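Local coordinates for protein 3,6-diketocamphane 1,6-monooxygenase (Pseudomonas putida, PDB 4UWM) that uses reduced FMN and molecular oxygen to turn the camphor-derived diketone (1S,4S)-bornane-2,5-dione into a lactone, as the oxygenating half of a type II Baeyer-Villiger monooxygenase, at residues P15-R20 / D350-P355; F23-K28 / A356-S361. One frame throughout, in Å; residues are numbered along the deposited sequence.

Contact 1. Residues P15-R20 / D350-P355; sequences PGRSAR and DYYDDP
Arg17 meets Asp350 in a side-on, two-pronged salt bridge, and Asp353 takes a further N-H of the same guanidinium group. Arg17 NE gives its hydrogen to Asp350 OD2 at 2.9 Å, on the syn lone pair of that oxygen, while Arg17 NH2 reaches Asp350 OD1 at 2.8 Å, also on the syn side but tilted from the carboxylate plane. Both bonds are fairly straight, although the guanidinium and carboxylate planes are turned 41° apart. Asp353 stands much more steeply, at 78°: Arg17 NH1 meets Asp353 OD1 at 3.1 Å from above the carboxylate plane. Both acids lie near the plane of the guanidinium, where its N-H bonds point, and these several in-plane donors suit arginine to serve two carboxylates at once. A bend at the CB-CG bond of the arginine (chi2 -66°) helps turn the N-H edge of the group toward them.

Van der Waals packing adds to the charged grip. Tyr352 puts CD2 3.9 Å above one guanidinium face, near its rim, and its CB lies 3.6 Å from Arg17 NH2; the arginine sits at the edge of the tyrosine ring, so this is no cation-pi stack. The phenol end is hydrogen-bonded to Asp24. Asp350 OD1 also receives a weak bond from Tyr352 N. Asp350 OD2 accepts a hydrogen bond from the backbone N of Arg14, whose side chain forms a salt bridge with Asp353 OD2. A leucine in place of Arg17 would probably leave Asp350 without its charged mate and Asp353 dependent on Arg14.

The arrangement is a salt-bridge network between two loops of the TIM barrel of the bacterial luciferase family: one leads into helix 19-35 after the first strand, the other follows the last barrel strand, 343-347.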
loop_
_atom_site.group_PDB
_atom_site.type_symbol
_atom_site.label_atom_id
_atom_site.label_comp_id
_atom_site.label_asym_id
_atom_site.label_seq_id
_atom_site.Cartn_x
_atom_site.Cartn_y
_atom_site.Cartn_z
ATOM N N PRO A 15 -3.000 -15.014 17.988
ATOM C CA PRO A 15 -3.385 -13.774 18.652
ATOM C C PRO A 15 -2.273 -13.250 19.555
ATOM O O PRO A 15 -1.634 -14.031 20.260
ATOM C CB PRO A 15 -4.620 -14.187 19.466
ATOM C CG PRO A 15 -5.238 -15.221 18.598
ATOM C CD PRO A 15 -4.069 -16.021 18.084
ATOM N N GLY A 16 -2.012 -11.947 19.483
ATOM C CA GLY A 16 -0.863 -11.363 20.172
ATOM C C GLY A 16 0.337 -10.989 19.306
ATOM O O GLY A 16 1.173 -10.175 19.724
ATOM N N ARG A 17 0.457 -11.595 18.122
ATOM C CA ARG A 17 1.488 -11.192 17.170
ATOM C C ARG A 17 1.330 -9.701 16.829
ATOM O O ARG A 17 0.210 -9.208 16.668
ATOM C CB ARG A 17 1.421 -12.025 15.883
ATOM C CG ARG A 17 1.772 -13.494 16.026
ATOM C CD ARG A 17 3.220 -13.697 16.397
ATOM N NE ARG A 17 3.689 -14.991 15.944
ATOM C CZ ARG A 17 4.820 -15.549 16.345
ATOM N NH1 ARG A 17 5.581 -14.922 17.218
ATOM N NH2 ARG A 17 5.193 -16.714 15.858
ATOM N N SER A 18 2.444 -8.982 16.717
ATOM C CA SER A 18 2.364 -7.554 16.375
ATOM C C SER A 18 2.244 -7.381 14.858
ATOM O O SER A 18 2.455 -8.328 14.109
ATOM C CB SER A 18 3.599 -6.817 16.869
ATOM O OG SER A 18 4.704 -7.259 16.109
ATOM N N ALA A 19 1.894 -6.180 14.428
ATOM C CA ALA A 19 1.903 -5.849 12.997
ATOM C C ALA A 19 3.308 -6.020 12.415
ATOM O O ALA A 19 3.470 -6.582 11.335
ATOM C CB ALA A 19 1.369 -4.441 12.772
ATOM N N ARG A 20 4.352 -5.591 13.146
ATOM C CA ARG A 20 5.705 -5.754 12.617
ATOM C C ARG A 20 6.108 -7.215 12.402
ATOM O O ARG A 20 6.718 -7.546 11.383
ATOM C CB ARG A 20 6.754 -5.001 13.465
ATOM C CG ARG A 20 8.127 -4.928 12.806
ATOM C CD ARG A 20 9.143 -4.278 13.751
ATOM N NE ARG A 20 10.320 -3.814 13.020
ATOM C CZ ARG A 20 11.316 -4.600 12.617
ATOM N NH1 ARG A 20 11.297 -5.900 12.881
ATOM N NH2 ARG A 20 12.338 -4.085 11.950
ATOM N N ASP A 350 1.410 -20.027 11.154
ATOM C CA ASP A 350 2.317 -19.193 11.929
ATOM C C ASP A 350 3.542 -19.986 12.419
ATOM O O ASP A 350 3.567 -20.454 13.563
ATOM C CB ASP A 350 1.587 -18.541 13.106
ATOM C CG ASP A 350 2.430 -17.497 13.816
ATOM O OD1 ASP A 350 3.639 -17.422 13.577
ATOM O OD2 ASP A 350 1.867 -16.751 14.616
ATOM N N TYR A 351 4.533 -20.092 11.536
ATOM C CA TYR A 351 5.831 -20.712 11.802
ATOM C C TYR A 351 6.949 -19.692 11.957
ATOM O O TYR A 351 8.147 -20.017 11.848
ATOM C CB TYR A 351 6.181 -21.655 10.661
ATOM C CG TYR A 351 5.680 -23.056 10.859
ATOM C CD1 TYR A 351 6.411 -23.982 11.620
ATOM C CD2 TYR A 351 4.491 -23.474 10.272
ATOM C CE1 TYR A 351 5.955 -25.285 11.791
ATOM C CE2 TYR A 351 4.029 -24.770 10.437
ATOM C CZ TYR A 351 4.770 -25.671 11.188
ATOM O OH TYR A 351 4.294 -26.943 11.343
ATOM N N TYR A 352 6.556 -18.456 12.234
ATOM C CA TYR A 352 7.496 -17.357 12.316
ATOM C C TYR A 352 8.608 -17.607 13.354
ATOM O O TYR A 352 9.754 -17.234 13.104
ATOM C CB TYR A 352 6.759 -16.082 12.690
ATOM C CG TYR A 352 7.608 -14.833 12.754
ATOM C CD1 TYR A 352 8.417 -14.443 11.685
ATOM C CD2 TYR A 352 7.571 -14.019 13.880
ATOM C CE1 TYR A 352 9.162 -13.274 11.736
ATOM C CE2 TYR A 352 8.319 -12.857 13.940
ATOM C CZ TYR A 352 9.092 -12.480 12.861
ATOM O OH TYR A 352 9.813 -11.308 12.931
ATOM N N ASP A 353 8.264 -18.224 14.490
ATOM C CA ASP A 353 9.279 -18.500 15.562
ATOM C C ASP A 353 10.321 -19.540 15.196
ATOM O O ASP A 353 11.459 -19.474 15.672
ATOM C CB ASP A 353 8.626 -18.905 16.881
ATOM C CG ASP A 353 7.916 -17.759 17.563
ATOM O OD1 ASP A 353 8.249 -16.593 17.283
ATOM O OD2 ASP A 353 7.037 -18.021 18.410
ATOM N N ASP A 354 9.948 -20.500 14.361
ATOM C CA ASP A 354 10.788 -21.633 14.092
ATOM C C ASP A 354 10.410 -22.195 12.726
ATOM O O ASP A 354 9.717 -23.202 12.632
ATOM C CB ASP A 354 10.601 -22.646 15.241
ATOM C CG ASP A 354 11.484 -23.867 15.129
ATOM O OD1 ASP A 354 12.484 -23.863 14.378
ATOM O OD2 ASP A 354 11.148 -24.850 15.822
ATOM N N PRO A 355 10.865 -21.530 11.652
ATOM C CA PRO A 355 10.365 -21.895 10.319
ATOM C C PRO A 355 11.018 -23.072 9.613
ATOM O O PRO A 355 10.474 -23.534 8.610
ATOM C CB PRO A 355 10.572 -20.618 9.500
ATOM C CG PRO A 355 11.670 -19.904 10.196
ATOM C CD PRO A 355 11.532 -20.215 11.656
#

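Contact 2. Residues F23-K28 / A356-S361; sequences FDWGIK and APWFQS
Trp25, Trp358 and Phe359 form an aromatic cluster, an apolar contact between two outer helices of the barrel that reach each other through long side chains rather than close backbones. The axes of the segments 23-28 and 356-361 come no nearer than 13.7 Å and run in roughly the same direction, 33° apart. Across such a gap small residues could not touch, which is why large rings suit these places.

Trp25 supplies the far rim of its indole. Its CG lies anti to the backbone N, which sends the six-membered ring out toward the other helix. There Trp25 CH2 touches Trp358 CD1 at 3.8 Å, with CD1 near the plane of the Trp25 ring, at its edge. The two indoles are inclined to each other by 51°. Trp358 also stacks its ring on Tyr351 and packs against Phe260 of strand 254-261, so this residue ties the helix to the barrel wall.

In the TIM-barrel fold of the luciferase-like monooxygenases, helix 19-35 follows the first strand and helix 356-369 the last, and since strands 4-9 and 343-347 pair in the closed sheet, the two helices are neighbours on its outside. Phe359 approaches Trp25 from the opposite direction. Its ring is nearly parallel to the indole, planes 22° apart, but offset, with little of one ring lying over the other; Trp25 CZ3 and Phe359 CZ are 3.8 Å apart, and Phe359 CZ also lies 4.3 Å from Lys28 O. Trp25 NE1, the polar atom of this buried indole, makes a weak hydrogen bond to His349 O. On the more exposed flank, in one of two modelled conformers, Lys28 NZ forms a salt bridge with Asp24 OD2, which also has Tyr352 OH as a partner.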
loop_
_atom_site.group_PDB
_atom_site.type_symbol
_atom_site.label_atom_id
_atom_site.label_comp_id
_atom_site.label_asym_id
_atom_site.label_seq_id
_atom_site.Cartn_x
_atom_site.Cartn_y
_atom_site.Cartn_z
ATOM N N PHE A 23 4.225 -8.674 9.364
ATOM C CA PHE A 23 4.802 -8.117 8.130
ATOM C C PHE A 23 6.147 -8.782 7.810
ATOM O O PHE A 23 6.378 -9.232 6.679
ATOM C CB PHE A 23 4.895 -6.589 8.246
ATOM C CG PHE A 23 4.917 -5.867 6.914
ATOM C CD1 PHE A 23 3.767 -5.805 6.131
ATOM C CD2 PHE A 23 6.083 -5.227 6.463
ATOM C CE1 PHE A 23 3.772 -5.118 4.919
ATOM C CE2 PHE A 23 6.102 -4.550 5.255
ATOM C CZ PHE A 23 4.938 -4.509 4.473
ATOM N N ASP A 24 6.996 -8.932 8.831
ATOM C CA ASP A 24 8.279 -9.636 8.703
ATOM C C ASP A 24 8.109 -11.088 8.229
ATOM O O ASP A 24 8.780 -11.525 7.285
ATOM C CB ASP A 24 9.053 -9.565 10.040
ATOM C CG ASP A 24 10.540 -9.942 9.892
ATOM O OD1 ASP A 24 11.163 -9.666 8.839
ATOM O OD2 ASP A 24 11.082 -10.509 10.857
ATOM N N TRP A 25 7.183 -11.816 8.849
ATOM C CA TRP A 25 6.875 -13.185 8.450
ATOM C C TRP A 25 6.379 -13.282 6.989
ATOM O O TRP A 25 6.787 -14.181 6.226
ATOM C CB TRP A 25 5.851 -13.792 9.428
ATOM C CG TRP A 25 5.394 -15.237 9.108
ATOM C CD1 TRP A 25 4.109 -15.717 9.117
ATOM C CD2 TRP A 25 6.231 -16.362 8.817
ATOM N NE1 TRP A 25 4.100 -17.064 8.802
ATOM C CE2 TRP A 25 5.391 -17.475 8.614
ATOM C CE3 TRP A 25 7.618 -16.529 8.678
ATOM C CZ2 TRP A 25 5.894 -18.762 8.304
ATOM C CZ3 TRP A 25 8.117 -17.805 8.353
ATOM C CH2 TRP A 25 7.248 -18.901 8.172
ATOM N N GLY A 26 5.510 -12.351 6.599
ATOM C CA GLY A 26 5.063 -12.293 5.201
ATOM C C GLY A 26 6.195 -12.124 4.200
ATOM O O GLY A 26 6.233 -12.845 3.197
ATOM N N ILE A 27 7.109 -11.195 4.465
ATOM C CA ILE A 27 8.244 -10.940 3.559
ATOM C C ILE A 27 9.184 -12.166 3.521
ATOM O O ILE A 27 9.564 -12.620 2.437
ATOM C CB ILE A 27 9.038 -9.657 3.926
ATOM C CG1 ILE A 27 8.165 -8.386 3.768
ATOM C CG2 ILE A 27 10.309 -9.523 3.056
ATOM C CD1 ILE A 27 8.771 -7.138 4.413
ATOM N N LYS A 28 9.537 -12.693 4.704
ATOM C CA LYS A 28 10.368 -13.898 4.774
ATOM C C LYS A 28 9.717 -15.061 4.038
ATOM O O LYS A 28 10.407 -15.831 3.348
ATOM C CB LYS A 28 10.735 -14.229 6.232
ATOM C CG LYS A 28 11.719 -13.222 6.817
ATOM C CD LYS A 28 11.970 -13.382 8.313
ATOM C CE LYS A 28 13.002 -12.356 8.783
ATOM N NZ LYS A 28 13.130 -12.297 10.265
ATOM N N ALA A 356 12.144 -23.572 10.134
ATOM C CA ALA A 356 12.874 -24.672 9.480
ATOM C C ALA A 356 12.032 -25.866 8.970
ATOM O O ALA A 356 12.149 -26.230 7.789
ATOM C CB ALA A 356 14.050 -25.139 10.342
ATOM N N PRO A 357 11.181 -26.473 9.836
ATOM C CA PRO A 357 10.392 -27.606 9.348
ATOM C C PRO A 357 9.316 -27.213 8.319
ATOM O O PRO A 357 8.952 -28.019 7.454
ATOM C CB PRO A 357 9.754 -28.175 10.620
ATOM C CG PRO A 357 9.827 -27.099 11.633
ATOM C CD PRO A 357 11.003 -26.256 11.287
ATOM N N TRP A 358 8.832 -25.977 8.409
ATOM C CA TRP A 358 7.846 -25.444 7.453
ATOM C C TRP A 358 8.495 -25.153 6.080
ATOM O O TRP A 358 8.005 -25.585 5.030
ATOM C CB TRP A 358 7.158 -24.215 8.073
ATOM C CG TRP A 358 6.267 -23.467 7.148
ATOM C CD1 TRP A 358 6.508 -22.235 6.585
ATOM C CD2 TRP A 358 4.997 -23.890 6.659
ATOM N NE1 TRP A 358 5.462 -21.874 5.773
ATOM C CE2 TRP A 358 4.521 -22.866 5.791
ATOM C CE3 TRP A 358 4.207 -25.032 6.863
ATOM C CZ2 TRP A 358 3.302 -22.957 5.136
ATOM C CZ3 TRP A 358 2.981 -25.115 6.213
ATOM C CH2 TRP A 358 2.540 -24.078 5.358
ATOM N N PHE A 359 9.615 -24.448 6.092
ATOM C CA PHE A 359 10.417 -24.243 4.887
ATOM C C PHE A 359 10.832 -25.545 4.155
ATOM O O PHE A 359 10.747 -25.625 2.917
ATOM C CB PHE A 359 11.633 -23.373 5.218
ATOM C CG PHE A 359 11.290 -21.927 5.513
ATOM C CD1 PHE A 359 10.021 -21.402 5.207
ATOM C CD2 PHE A 359 12.251 -21.068 6.048
ATOM C CE1 PHE A 359 9.722 -20.060 5.458
ATOM C CE2 PHE A 359 11.954 -19.731 6.299
ATOM C CZ PHE A 359 10.686 -19.227 6.000
ATOM N N GLN A 360 11.265 -26.553 4.929
ATOM C CA GLN A 360 11.624 -27.874 4.391
ATOM C C GLN A 360 10.411 -28.511 3.720
ATOM O O GLN A 360 10.508 -29.007 2.590
ATOM C CB GLN A 360 12.152 -28.792 5.505
ATOM C CG GLN A 360 12.778 -30.097 5.018
ATOM C CD GLN A 360 14.088 -29.875 4.282
ATOM O OE1 GLN A 360 15.162 -30.195 4.794
ATOM N NE2 GLN A 360 14.005 -29.314 3.078
ATOM N N SER A 361 9.273 -28.496 4.425
ATOM C CA SER A 361 7.990 -28.976 3.896
ATOM C C SER A 361 7.662 -28.331 2.547
ATOM O O SER A 361 7.337 -29.027 1.586
ATOM C CB SER A 361 6.851 -28.725 4.900
ATOM O OG SER A 361 5.576 -29.095 4.371
#

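Contacts 1 and 2 lie side by side, their centres 10 Å apart, and both join the helix 19-35 region to the chain that follows the last barrel strand: contact 1 mainly through the loops before the helices, contact 2 along the helices. Tyr352 OH and Asp24 OD2, 2.6 Å apart, form a probable hydrogen bond between them. Packing joins them too, with Tyr351 CG 3.4 Å from Trp358 CB and Tyr352 CD1 3.5 Å from Trp25 CB. The side chain of His10, which binds FMN, is about 10 Å from those of Asp350 and Trp25, so neither residue reaches it directly. Neighbouring residues of both 15-20 and 23-28 pack on the second subunit.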